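Local structure of colicin-B (Escherichia coli, 1RH1) at residues A[117-122]-A[255-260]; A[413-418]-A[461-466]. The protein kills Escherichia coli and closely related bacteria by forming a channel in the cytoplasmic membrane that depolarizes it and dissipates cellular energy. All blocks are in the same frame, centred on the assembly; numbering follows the deposited sequence.

Contact 1 (A[117-122]-A[255-260]); sequences PSRPAA and VEAGYT
Arg-119 lays its guanidinium flat over the ring of Tyr-259: CZ sits above the ring centre, 3.6 Å from the centroid, and the two planes are only 4° apart, a parallel cation-pi stack. The rim of the guanidinium does the polar work. NH2 donates an almost straight bond to Gly-258 O (2.6 Å), the oxygen lying in the guanidinium plane while the donor stands above the plane of the carbonyl; a weak, strongly bent bond runs from the same nitrogen to Ala-257 O. NE makes a salt bridge with Glu-256 OE1 at 3.0 Å, meeting the carboxylate on its anti side with the two flat groups turned 60° apart. A bend at chi3 (52°) fixes where NE leaves the aliphatic chain, and stack, salt bridge and carbonyls then restrain the group's rotation. Next door, strand 121-128 pairs with the end of strand 252-256 in an antiparallel sheet. Ala-122 and Val-255 form a hydrogen-bonded pair, Ala-122 N to Val-255 O and Val-255 N to Ala-122 O, both at 2.9 Å. Their side chains share one face of the sheet, where Leu-174 of strand 169-176 touches both. Past the end of the pairing, Ala-257 turns its methyl toward the other segment: CB packs against Pro-120 CG at 3.5 Å and lies 4.1 Å from Ala-122 CB. Thr-18, in the TonB box, touches the Arg-119 side chain, and the backbone of Tyr-259 is hydrogen-bonded to that of Val-20 in the same motif.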
ATOM      1  N   PRO A 117      -5.179  -7.152   4.249  1.00 10.80           N
ATOM      2  CA  PRO A 117      -4.119  -6.728   5.132  1.00  6.81           C
ATOM      3  C   PRO A 117      -3.241  -5.647   4.546  1.00  7.20           C
ATOM      4  O   PRO A 117      -2.763  -5.720   3.414  1.00  9.27           O
ATOM      5  CB  PRO A 117      -3.389  -8.006   5.426  1.00  7.14           C
ATOM      6  CG  PRO A 117      -3.568  -8.799   4.158  1.00  7.33           C
ATOM      7  CD  PRO A 117      -5.051  -8.576   3.959  1.00 10.86           C
ATOM      8  N   SER A 118      -3.066  -4.700   5.459  1.00  9.81           N
ATOM      9  CA  SER A 118      -2.326  -3.448   5.392  1.00  7.86           C
ATOM     10  C   SER A 118      -3.104  -2.380   4.646  1.00  9.72           C
ATOM     11  O   SER A 118      -2.542  -1.409   4.126  1.00 11.60           O
ATOM     12  CB  SER A 118      -0.966  -3.632   4.714  1.00 10.58           C
ATOM     13  OG  SER A 118      -1.075  -3.557   3.300  1.00 18.13           O
ATOM     14  N   ARG A 119      -4.416  -2.608   4.606  1.00  5.13           N
ATOM     15  CA  ARG A 119      -5.313  -1.734   3.915  1.00  3.97           C
ATOM     16  C   ARG A 119      -6.568  -1.617   4.733  1.00  3.89           C
ATOM     17  O   ARG A 119      -7.057  -2.631   5.248  1.00  2.00           O
ATOM     18  CB  ARG A 119      -5.646  -2.300   2.561  1.00  4.17           C
ATOM     19  CG  ARG A 119      -4.671  -1.776   1.529  1.00  7.76           C
ATOM     20  CD  ARG A 119      -5.130  -2.016   0.095  1.00  9.59           C
ATOM     21  NE  ARG A 119      -6.480  -1.517  -0.070  1.00  7.15           N
ATOM     22  CZ  ARG A 119      -6.773  -0.282  -0.456  1.00  6.92           C
ATOM     23  NH1 ARG A 119      -5.850   0.636  -0.755  1.00  3.07           N
ATOM     24  NH2 ARG A 119      -8.054   0.029  -0.453  1.00  4.03           N
ATOM     25  N   PRO A 120      -7.138  -0.403   4.845  1.00  2.53           N
ATOM     26  CA  PRO A 120      -8.222  -0.102   5.749  1.00  2.00           C
ATOM     27  C   PRO A 120      -9.462  -0.928   5.427  1.00  3.35           C
ATOM     28  O   PRO A 120      -9.489  -1.629   4.414  1.00  4.11           O
ATOM     29  CB  PRO A 120      -8.371   1.375   5.583  1.00  2.00           C
ATOM     30  CG  PRO A 120      -8.159   1.562   4.130  1.00  2.00           C
ATOM     31  CD  PRO A 120      -6.953   0.699   3.920  1.00  2.00           C
ATOM     32  N   ALA A 121     -10.454  -0.948   6.309  1.00  2.00           N
ATOM     33  CA  ALA A 121     -11.673  -1.692   6.077  1.00  2.59           C
ATOM     34  C   ALA A 121     -12.805  -0.677   6.043  1.00  5.84           C
ATOM     35  O   ALA A 121     -12.729   0.367   6.699  1.00  8.67           O
ATOM     36  CB  ALA A 121     -11.908  -2.666   7.197  1.00  2.00           C
ATOM     37  N   ALA A 122     -13.880  -0.951   5.303  1.00  4.87           N
ATOM     38  CA  ALA A 122     -14.917   0.037   5.156  1.00  2.00           C
ATOM     39  C   ALA A 122     -16.302  -0.524   5.253  1.00  2.00           C
ATOM     40  O   ALA A 122     -16.531  -1.661   4.867  1.00  2.00           O
ATOM     41  CB  ALA A 122     -14.793   0.711   3.809  1.00  2.00           C
ATOM     42  N   VAL A 255     -16.682  -4.431   3.864  1.00  2.48           N
ATOM     43  CA  VAL A 255     -15.921  -4.549   2.636  1.00  4.46           C
ATOM     44  C   VAL A 255     -14.510  -3.981   2.760  1.00  3.71           C
ATOM     45  O   VAL A 255     -14.111  -3.449   3.790  1.00  3.88           O
ATOM     46  CB  VAL A 255     -16.671  -3.824   1.471  1.00  2.00           C
ATOM     47  CG1 VAL A 255     -17.988  -4.530   1.243  1.00  2.00           C
ATOM     48  CG2 VAL A 255     -16.899  -2.344   1.766  1.00  2.00           C
ATOM     49  N   GLU A 256     -13.736  -4.120   1.692  1.00  2.00           N
ATOM     50  CA  GLU A 256     -12.435  -3.506   1.602  1.00  2.00           C
ATOM     51  C   GLU A 256     -12.633  -2.076   1.140  1.00  5.77           C
ATOM     52  O   GLU A 256     -13.527  -1.797   0.331  1.00  6.46           O
ATOM     53  CB  GLU A 256     -11.599  -4.253   0.601  1.00  2.00           C
ATOM     54  CG  GLU A 256     -10.254  -3.599   0.367  1.00  3.28           C
ATOM     55  CD  GLU A 256      -9.330  -4.324  -0.587  1.00  8.59           C
ATOM     56  OE1 GLU A 256      -8.167  -3.953  -0.611  1.00 14.18           O
ATOM     57  OE2 GLU A 256      -9.732  -5.233  -1.309  1.00 12.01           O
ATOM     58  N   ALA A 257     -11.778  -1.174   1.634  1.00  4.68           N
ATOM     59  CA  ALA A 257     -11.842   0.230   1.255  1.00  5.66           C
ATOM     60  C   ALA A 257     -11.326   0.475  -0.153  1.00  4.88           C
ATOM     61  O   ALA A 257     -10.689  -0.408  -0.740  1.00  9.96           O
ATOM     62  CB  ALA A 257     -11.018   1.085   2.201  1.00  2.00           C
ATOM     63  N   GLY A 258     -11.614   1.686  -0.669  1.00  4.12           N
ATOM     64  CA  GLY A 258     -11.224   2.077  -2.002  1.00  2.00           C
ATOM     65  C   GLY A 258      -9.727   2.209  -2.198  1.00  2.00           C
ATOM     66  O   GLY A 258      -8.941   2.278  -1.266  1.00  2.00           O
ATOM     67  N   TYR A 259      -9.328   2.233  -3.462  1.00  3.86           N
ATOM     68  CA  TYR A 259      -7.947   2.416  -3.850  1.00  7.78           C
ATOM     69  C   TYR A 259      -7.626   3.803  -4.412  1.00  8.27           C
ATOM     70  O   TYR A 259      -6.440   4.139  -4.512  1.00  9.97           O
ATOM     71  CB  TYR A 259      -7.581   1.376  -4.872  1.00  2.00           C
ATOM     72  CG  TYR A 259      -7.473  -0.016  -4.310  1.00  3.19           C
ATOM     73  CD1 TYR A 259      -6.203  -0.554  -4.104  1.00  2.00           C
ATOM     74  CD2 TYR A 259      -8.623  -0.771  -4.059  1.00  3.67           C
ATOM     75  CE1 TYR A 259      -6.069  -1.864  -3.660  1.00  2.00           C
ATOM     76  CE2 TYR A 259      -8.498  -2.090  -3.608  1.00  6.16           C
ATOM     77  CZ  TYR A 259      -7.215  -2.623  -3.424  1.00  6.35           C
ATOM     78  OH  TYR A 259      -7.074  -3.948  -3.081  1.00  5.80           O
ATOM     79  N   THR A 260      -8.607   4.631  -4.805  1.00  7.17           N
ATOM     80  CA  THR A 260      -8.325   5.981  -5.296  1.00  8.50           C
ATOM     81  C   THR A 260      -8.971   7.112  -4.495  1.00  8.51           C
ATOM     82  O   THR A 260     -10.147   7.010  -4.151  1.00  8.29           O
ATOM     83  CB  THR A 260      -8.768   6.186  -6.773  1.00  5.98           C
ATOM     84  OG1 THR A 260     -10.105   5.730  -6.807  1.00 11.35           O
ATOM     85  CG2 THR A 260      -7.988   5.440  -7.823  1.00  5.55           C
TER

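Contact 2 (A[413-418]-A[461-466]); sequences KTFKAA and LSLFSL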
ATOM      1  N   LYS A 413       5.037 -23.221  -1.252  1.00 45.42           N
ATOM      2  CA  LYS A 413       4.425 -22.371  -2.304  1.00 37.67           C
ATOM      3  C   LYS A 413       5.489 -21.622  -3.140  1.00 30.30           C
ATOM      4  O   LYS A 413       5.350 -20.521  -3.680  1.00 24.24           O
ATOM      5  CB  LYS A 413       3.457 -21.381  -1.597  1.00 39.30           C
ATOM      6  CG  LYS A 413       1.952 -21.582  -1.834  1.00 36.02           C
ATOM      7  CD  LYS A 413       1.186 -20.809  -0.765  1.00 35.64           C
ATOM      8  CE  LYS A 413       0.788 -21.687   0.428  1.00 36.25           C
ATOM      9  NZ  LYS A 413       1.929 -22.294   1.084  1.00 34.69           N
ATOM     10  N   THR A 414       6.561 -22.376  -3.271  1.00 23.81           N
ATOM     11  CA  THR A 414       7.837 -21.995  -3.829  1.00 25.93           C
ATOM     12  C   THR A 414       7.983 -21.848  -5.364  1.00 30.48           C
ATOM     13  O   THR A 414       8.203 -22.902  -5.961  1.00 30.04           O
ATOM     14  CB  THR A 414       8.805 -23.039  -3.244  1.00 21.07           C
ATOM     15  OG1 THR A 414       8.475 -23.251  -1.879  1.00 15.73           O
ATOM     16  CG2 THR A 414      10.242 -22.591  -3.354  1.00 20.42           C
ATOM     17  N   PHE A 415       7.864 -20.653  -6.039  1.00 28.77           N
ATOM     18  CA  PHE A 415       8.121 -20.232  -7.464  1.00 24.33           C
ATOM     19  C   PHE A 415       6.959 -19.741  -8.361  1.00 24.20           C
ATOM     20  O   PHE A 415       6.992 -18.537  -8.632  1.00 23.69           O
ATOM     21  CB  PHE A 415       8.818 -21.303  -8.403  1.00 22.38           C
ATOM     22  CG  PHE A 415      10.157 -21.950  -8.069  1.00  9.59           C
ATOM     23  CD1 PHE A 415      11.264 -21.190  -7.712  1.00  4.98           C
ATOM     24  CD2 PHE A 415      10.232 -23.355  -8.097  1.00  9.22           C
ATOM     25  CE1 PHE A 415      12.450 -21.848  -7.374  1.00  8.11           C
ATOM     26  CE2 PHE A 415      11.421 -24.003  -7.758  1.00  6.98           C
ATOM     27  CZ  PHE A 415      12.531 -23.246  -7.393  1.00  5.68           C
ATOM     28  N   LYS A 416       6.055 -20.653  -8.870  1.00 23.94           N
ATOM     29  CA  LYS A 416       4.809 -20.588  -9.710  1.00 24.64           C
ATOM     30  C   LYS A 416       4.870 -21.268 -11.108  1.00 24.56           C
ATOM     31  O   LYS A 416       5.777 -20.969 -11.884  1.00 26.88           O
ATOM     32  CB  LYS A 416       4.322 -19.118  -9.965  1.00 27.86           C
ATOM     33  CG  LYS A 416       2.866 -18.817 -10.427  1.00 30.27           C
ATOM     34  CD  LYS A 416       1.748 -19.104  -9.387  1.00 30.97           C
ATOM     35  CE  LYS A 416       1.591 -18.083  -8.243  1.00 30.83           C
ATOM     36  NZ  LYS A 416       0.798 -18.594  -7.127  1.00 27.94           N
ATOM     37  N   ALA A 417       3.935 -22.174 -11.497  1.00 22.28           N
ATOM     38  CA  ALA A 417       3.861 -22.914 -12.788  1.00 17.42           C
ATOM     39  C   ALA A 417       4.975 -23.853 -13.285  1.00 19.41           C
ATOM     40  O   ALA A 417       6.085 -23.375 -13.532  1.00 18.23           O
ATOM     41  CB  ALA A 417       3.635 -21.950 -13.950  1.00 18.23           C
ATOM     42  N   ALA A 418       4.738 -25.171 -13.499  1.00 16.23           N
ATOM     43  CA  ALA A 418       5.764 -26.120 -13.960  1.00 12.16           C
ATOM     44  C   ALA A 418       6.183 -26.173 -15.461  1.00 11.93           C
ATOM     45  O   ALA A 418       5.908 -27.018 -16.328  1.00  3.83           O
ATOM     46  CB  ALA A 418       5.314 -27.484 -13.506  1.00 14.62           C
ATOM     47  N   LEU A 461      17.846 -16.638  -9.030  1.00  3.10           N
ATOM     48  CA  LEU A 461      18.888 -17.062  -8.112  1.00  3.51           C
ATOM     49  C   LEU A 461      18.384 -18.234  -7.280  1.00  7.16           C
ATOM     50  O   LEU A 461      19.122 -19.191  -7.055  1.00  5.75           O
ATOM     51  CB  LEU A 461      19.268 -15.980  -7.132  1.00  3.84           C
ATOM     52  CG  LEU A 461      20.705 -15.494  -7.069  1.00  7.05           C
ATOM     53  CD1 LEU A 461      20.793 -14.679  -5.809  1.00  2.00           C
ATOM     54  CD2 LEU A 461      21.739 -16.612  -7.029  1.00  2.93           C
ATOM     55  N   SER A 462      17.125 -18.188  -6.826  1.00  5.80           N
ATOM     56  CA  SER A 462      16.564 -19.240  -6.013  1.00  4.22           C
ATOM     57  C   SER A 462      16.517 -20.558  -6.736  1.00  9.25           C
ATOM     58  O   SER A 462      17.223 -21.455  -6.305  1.00 11.26           O
ATOM     59  CB  SER A 462      15.203 -18.850  -5.586  1.00  2.00           C
ATOM     60  OG  SER A 462      15.439 -17.825  -4.643  1.00  8.06           O
ATOM     61  N   LEU A 463      15.779 -20.710  -7.841  1.00  7.22           N
ATOM     62  CA  LEU A 463      15.750 -21.914  -8.667  1.00  4.64           C
ATOM     63  C   LEU A 463      17.120 -22.503  -8.938  1.00  3.41           C
ATOM     64  O   LEU A 463      17.289 -23.700  -8.797  1.00  5.43           O
ATOM     65  CB  LEU A 463      15.076 -21.557  -9.962  1.00  2.23           C
ATOM     66  CG  LEU A 463      14.894 -22.520 -11.092  1.00  2.00           C
ATOM     67  CD1 LEU A 463      14.072 -23.716 -10.698  1.00  2.00           C
ATOM     68  CD2 LEU A 463      14.157 -21.779 -12.176  1.00  2.00           C
ATOM     69  N   PHE A 464      18.126 -21.698  -9.244  1.00  2.00           N
ATOM     70  CA  PHE A 464      19.449 -22.197  -9.504  1.00  2.00           C
ATOM     71  C   PHE A 464      20.098 -22.736  -8.261  1.00  2.64           C
ATOM     72  O   PHE A 464      20.711 -23.806  -8.270  1.00  5.75           O
ATOM     73  CB  PHE A 464      20.291 -21.094 -10.042  1.00  2.00           C
ATOM     74  CG  PHE A 464      21.690 -21.538 -10.405  1.00  2.00           C
ATOM     75  CD1 PHE A 464      21.889 -22.397 -11.482  1.00  2.00           C
ATOM     76  CD2 PHE A 464      22.769 -21.074  -9.667  1.00  2.00           C
ATOM     77  CE1 PHE A 464      23.180 -22.783 -11.807  1.00  2.00           C
ATOM     78  CE2 PHE A 464      24.059 -21.470 -10.006  1.00  2.00           C
ATOM     79  CZ  PHE A 464      24.264 -22.324 -11.076  1.00  2.00           C
ATOM     80  N   SER A 465      19.988 -21.941  -7.198  1.00  4.01           N
ATOM     81  CA  SER A 465      20.559 -22.319  -5.917  1.00  5.31           C
ATOM     82  C   SER A 465      19.811 -23.488  -5.311  1.00  3.72           C
ATOM     83  O   SER A 465      20.460 -24.413  -4.849  1.00  6.68           O
ATOM     84  CB  SER A 465      20.515 -21.155  -4.965  1.00  7.08           C
ATOM     85  OG  SER A 465      21.234 -20.065  -5.514  1.00  7.91           O
ATOM     86  N   LEU A 466      18.477 -23.491  -5.324  1.00  3.11           N
ATOM     87  CA  LEU A 466      17.672 -24.603  -4.884  1.00  2.50           C
ATOM     88  C   LEU A 466      17.963 -25.858  -5.681  1.00  7.29           C
ATOM     89  O   LEU A 466      18.263 -26.869  -5.059  1.00 11.89           O
ATOM     90  CB  LEU A 466      16.226 -24.317  -5.043  1.00  2.00           C
ATOM     91  CG  LEU A 466      15.590 -23.420  -4.041  1.00  6.24           C
ATOM     92  CD1 LEU A 466      14.133 -23.270  -4.402  1.00 10.57           C
ATOM     93  CD2 LEU A 466      15.672 -24.023  -2.659  1.00  7.55           C
TER
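Phe-415 pushes the far end of its ring into the helix surface lined by Ser-462, Leu-463 and Leu-466, and almost all of the contact is apolar. Phe-415 and Leu-466 meet tip to tip, with CZ of the ring 3.4 Å from Leu-466 CD1. Leu-463 crosses the phenylalanine side chain at about a right angle; its CG, anti to the backbone N (chi1 178°), carries CD1 to the far end of the ring, 3.7 Å from Phe-415 CZ. A smaller touch comes from Thr-414, whose methyl CG2 approaches Leu-466 CD1 at 4.1 Å.

Against the helix backbone, ring atom CE1 of Phe-415 comes within 3.5 Å of Leu-463 CA, while Ser-462 C stands near the plane of the ring, at its edge.

No hydrogen bond crosses between the two segments; within the helix, Leu-461 O takes both the backbone N and, at 2.8 Å, the hydroxyl OG of Ser-465, which reach it from opposite faces of the carbonyl plane. Around the contact, Tyr-420 stacks on the Phe-415 ring and also touches Leu-463, and Val-328 of helix 291-340 touches Leu-466.

The loop between helices 401-406 and 420-435 is thus packed on helix 457-472, a predicted membrane-spanning helix of the pore-forming domain. The contact depends on shape and the burial of hydrocarbon, which is consistent with a helix that probably leaves its packing in the soluble form when the domain inserts into the membrane.

How the contacts relate
From the N terminus the chain first supplies the TonB box, part of which lies beside contact 1, then reaches 117-122. Contact 1 closes a long, strand-rich excursion of 132 residues when 255-260 returns, joining two strands of the five-stranded antiparallel sheet. Helix 291-340 follows and leads into the pore-forming domain. There contact 2 closes a shorter, largely helical excursion of 42 residues, tying the 413-418 loop to helix 457-472. The two contacts run in series, neither nested nor crossed, with centres 32 Å apart and nearest atoms about 14 Å apart. Helix 291-340 connects them, its residues touching side chains of both.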